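Local atomic coordinates of chloride intracellular channel exc-4 (Caenorhabditis elegans, PDB entry 2YV9), a protein that may insert into membranes to form chloride channels and is required to regulate the lumen size of the growing excretory canal. Residues S180-G185 and I225-R230. Numbering follows the deposited sequence.
Sequences SRYLLG and ILTAYR
T227 lays its methyl CG2 over one face of the Y182 ring, a CH-pi contact across a small interface that illustrates how one threonine can serve an apolar and a polar contact at once. T227 CG2 stands 4.1 Å from the centroid of the Y182 ring, 26° off its normal and displaced toward the rim. The same methyl touches R181, whose CG lies 3.8 Å from CG2 of T227 as the two side chains pass at about a right angle. At T227, chi1 (-63°) sets OG1 beside the backbone N and CG2 anti to it, presenting the methyl to the ring and the hydroxyl to a water. That water donates both to R181 O, at 2.8 Å, and to T227 OG1, at 2.9 Å, bridging segments that share no direct hydrogen bond; OG1 is also bonded to A223 O, one helical turn back. A valine here, lacking the hydroxyl, would probably leave both the bridging water and A223 O without their T227 partner. Further out, T231 OG1 bonds both Y182 OH and T227 O, tying the ring to the chain just after 225-230, while S180 OG bonds Y182 O at 2.6 Å. The contact thus joins the loop between helices 155-178 and 190-210 to helix 219-228, within the all-helical C-terminal domain of this GST-like fold, where D192 and M196 of helix 190-210 also touch Y182.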
ATOM      1  N   SER A 180     -23.305  18.565  -7.689  1.00 28.13           N
ATOM      2  CA  SER A 180     -22.982  18.148  -6.329  1.00 27.60           C
ATOM      3  C   SER A 180     -21.813  18.905  -5.707  1.00 29.87           C
ATOM      4  O   SER A 180     -20.963  19.410  -6.420  1.00 29.62           O
ATOM      5  CB  SER A 180     -22.631  16.650  -6.332  1.00 26.26           C
ATOM      6  OG  SER A 180     -21.695  16.345  -7.303  1.00 27.08           O
ATOM      7  N   ARG A 181     -21.839  19.017  -4.378  1.00 25.52           N
ATOM      8  CA  ARG A 181     -20.800  19.693  -3.601  1.00 27.95           C
ATOM      9  C   ARG A 181     -19.500  18.909  -3.679  1.00 23.95           C
ATOM     10  O   ARG A 181     -18.387  19.499  -3.872  1.00 27.50           O
ATOM     11  CB  ARG A 181     -21.215  19.721  -2.135  1.00 27.40           C
ATOM     12  CG  ARG A 181     -20.238  20.401  -1.213  1.00 35.08           C
ATOM     13  CD  ARG A 181     -20.532  21.875  -1.143  1.00 52.73           C
ATOM     14  NE  ARG A 181     -21.724  22.116  -0.322  1.00 75.60           N
ATOM     15  CZ  ARG A 181     -22.492  23.208  -0.371  1.00 79.94           C
ATOM     16  NH1 ARG A 181     -22.220  24.214  -1.207  1.00 81.87           N
ATOM     17  NH2 ARG A 181     -23.549  23.291   0.427  1.00 80.53           N
ATOM     18  N   TYR A 182     -19.644  17.611  -3.421  1.00 23.27           N
ATOM     19  CA  TYR A 182     -18.540  16.653  -3.570  1.00 26.33           C
ATOM     20  C   TYR A 182     -18.707  15.909  -4.900  1.00 29.38           C
ATOM     21  O   TYR A 182     -19.648  16.187  -5.642  1.00 34.07           O
ATOM     22  CB  TYR A 182     -18.418  15.751  -2.302  1.00 25.74           C
ATOM     23  CG  TYR A 182     -18.017  16.570  -1.057  1.00 28.01           C
ATOM     24  CD1 TYR A 182     -16.661  16.859  -0.797  1.00 25.37           C
ATOM     25  CD2 TYR A 182     -18.960  17.069  -0.181  1.00 29.01           C
ATOM     26  CE1 TYR A 182     -16.278  17.627   0.291  1.00 24.53           C
ATOM     27  CE2 TYR A 182     -18.588  17.845   0.923  1.00 22.14           C
ATOM     28  CZ  TYR A 182     -17.226  18.124   1.152  1.00 29.49           C
ATOM     29  OH  TYR A 182     -16.826  18.871   2.235  1.00 32.15           O
ATOM     30  N   LEU A 183     -17.793  14.999  -5.248  1.00 22.83           N
ATOM     31  CA  LEU A 183     -17.754  14.416  -6.557  1.00 22.69           C
ATOM     32  C   LEU A 183     -18.983  13.567  -6.819  1.00 29.00           C
ATOM     33  O   LEU A 183     -19.479  13.551  -7.943  1.00 31.05           O
ATOM     34  CB  LEU A 183     -16.471  13.580  -6.749  1.00 25.56           C
ATOM     35  CG  LEU A 183     -16.100  13.116  -8.145  1.00 29.58           C
ATOM     36  CD1 LEU A 183     -15.873  14.271  -9.093  1.00 28.40           C
ATOM     37  CD2 LEU A 183     -14.849  12.245  -8.084  1.00 30.00           C
ATOM     38  N   LEU A 184     -19.463  12.874  -5.797  1.00 26.20           N
ATOM     39  CA  LEU A 184     -20.620  11.953  -5.960  1.00 35.11           C
ATOM     40  C   LEU A 184     -21.931  12.404  -5.367  1.00 35.11           C
ATOM     41  O   LEU A 184     -22.972  11.758  -5.592  1.00 37.79           O
ATOM     42  CB  LEU A 184     -20.280  10.627  -5.322  1.00 33.42           C
ATOM     43  CG  LEU A 184     -19.520   9.629  -6.180  1.00 30.40           C
ATOM     44  CD1 LEU A 184     -18.211  10.189  -6.750  1.00 34.47           C
ATOM     45  CD2 LEU A 184     -19.337   8.341  -5.341  1.00 31.21           C
ATOM     46  N   GLY A 185     -21.911  13.462  -4.576  1.00 24.08           N
ATOM     47  CA  GLY A 185     -23.088  13.904  -3.872  1.00 26.09           C
ATOM     48  C   GLY A 185     -22.746  14.925  -2.825  1.00 27.67           C
ATOM     49  O   GLY A 185     -21.720  15.647  -2.960  1.00 28.26           O
ATOM     50  N   ILE A 225     -12.643  22.635  -5.994  1.00 22.47           N
ATOM     51  CA  ILE A 225     -11.368  22.935  -5.303  1.00 21.59           C
ATOM     52  C   ILE A 225     -11.658  23.869  -4.103  1.00 21.80           C
ATOM     53  O   ILE A 225     -11.149  23.698  -2.983  1.00 23.22           O
ATOM     54  CB  ILE A 225     -10.364  23.539  -6.286  1.00 20.71           C
ATOM     55  CG1 ILE A 225      -9.952  22.461  -7.318  1.00 22.72           C
ATOM     56  CG2 ILE A 225      -9.126  24.111  -5.523  1.00 24.06           C
ATOM     57  CD1 ILE A 225      -9.285  22.990  -8.567  1.00 20.10           C
ATOM     58  N   LEU A 226     -12.490  24.875  -4.318  1.00 23.17           N
ATOM     59  CA  LEU A 226     -12.941  25.712  -3.197  1.00 25.27           C
ATOM     60  C   LEU A 226     -13.582  24.892  -2.081  1.00 25.33           C
ATOM     61  O   LEU A 226     -13.269  25.096  -0.927  1.00 24.15           O
ATOM     62  CB  LEU A 226     -13.893  26.784  -3.697  1.00 22.65           C
ATOM     63  CG  LEU A 226     -14.422  27.772  -2.648  1.00 24.30           C
ATOM     64  CD1 LEU A 226     -13.361  28.402  -1.724  1.00 30.68           C
ATOM     65  CD2 LEU A 226     -15.277  28.879  -3.382  1.00 30.74           C
ATOM     66  N   THR A 227     -14.442  23.948  -2.446  1.00 23.83           N
ATOM     67  CA  THR A 227     -14.995  23.020  -1.480  1.00 23.58           C
ATOM     68  C   THR A 227     -13.863  22.340  -0.709  1.00 23.25           C
ATOM     69  O   THR A 227     -13.909  22.262   0.491  1.00 23.34           O
ATOM     70  CB  THR A 227     -15.953  22.052  -2.150  1.00 24.07           C
ATOM     71  OG1 THR A 227     -17.038  22.840  -2.681  1.00 25.50           O
ATOM     72  CG2 THR A 227     -16.466  21.047  -1.170  1.00 27.02           C
ATOM     73  N   ALA A 228     -12.821  21.900  -1.404  1.00 22.67           N
ATOM     74  CA  ALA A 228     -11.678  21.279  -0.718  1.00 23.65           C
ATOM     75  C   ALA A 228     -11.088  22.186   0.376  1.00 20.93           C
ATOM     76  O   ALA A 228     -10.816  21.779   1.494  1.00 24.10           O
ATOM     77  CB  ALA A 228     -10.571  20.973  -1.750  1.00 21.23           C
ATOM     78  N   TYR A 229     -10.848  23.403  -0.031  1.00 20.18           N
ATOM     79  CA  TYR A 229     -10.198  24.432   0.792  1.00 21.33           C
ATOM     80  C   TYR A 229     -11.126  24.909   1.908  1.00 27.14           C
ATOM     81  O   TYR A 229     -10.687  25.728   2.711  1.00 26.80           O
ATOM     82  CB  TYR A 229      -9.798  25.601  -0.108  1.00 24.20           C
ATOM     83  CG  TYR A 229      -8.791  25.283  -1.185  1.00 22.50           C
ATOM     84  CD1 TYR A 229      -7.972  24.130  -1.114  1.00 24.19           C
ATOM     85  CD2 TYR A 229      -8.510  26.195  -2.204  1.00 26.67           C
ATOM     86  CE1 TYR A 229      -6.992  23.883  -2.109  1.00 20.73           C
ATOM     87  CE2 TYR A 229      -7.529  25.945  -3.152  1.00 21.27           C
ATOM     88  CZ  TYR A 229      -6.788  24.775  -3.091  1.00 22.43           C
ATOM     89  OH  TYR A 229      -5.810  24.540  -4.038  1.00 22.93           O
ATOM     90  N   ARG A 230     -12.384  24.430   1.909  1.00 25.07           N
ATOM     91  CA  ARG A 230     -13.328  24.655   3.028  1.00 23.80           C
ATOM     92  C   ARG A 230     -13.716  23.373   3.821  1.00 28.22           C
ATOM     93  O   ARG A 230     -14.569  23.424   4.726  1.00 27.80           O
ATOM     94  CB  ARG A 230     -14.604  25.387   2.530  1.00 25.16           C
ATOM     95  CG  ARG A 230     -14.370  26.779   1.956  1.00 28.37           C
ATOM     96  CD  ARG A 230     -15.669  27.295   1.318  1.00 40.62           C
ATOM     97  NE  ARG A 230     -15.580  28.657   0.800  1.00 53.42           N
ATOM     98  CZ  ARG A 230     -16.587  29.302   0.210  1.00 52.35           C
ATOM     99  NH1 ARG A 230     -17.767  28.708   0.042  1.00 70.18           N
ATOM    100  NH2 ARG A 230     -16.416  30.548  -0.222  1.00 61.17           N
TER
HETATM  101  O   HOH W   1     -18.239  21.994  -5.222  1.00 29.99           O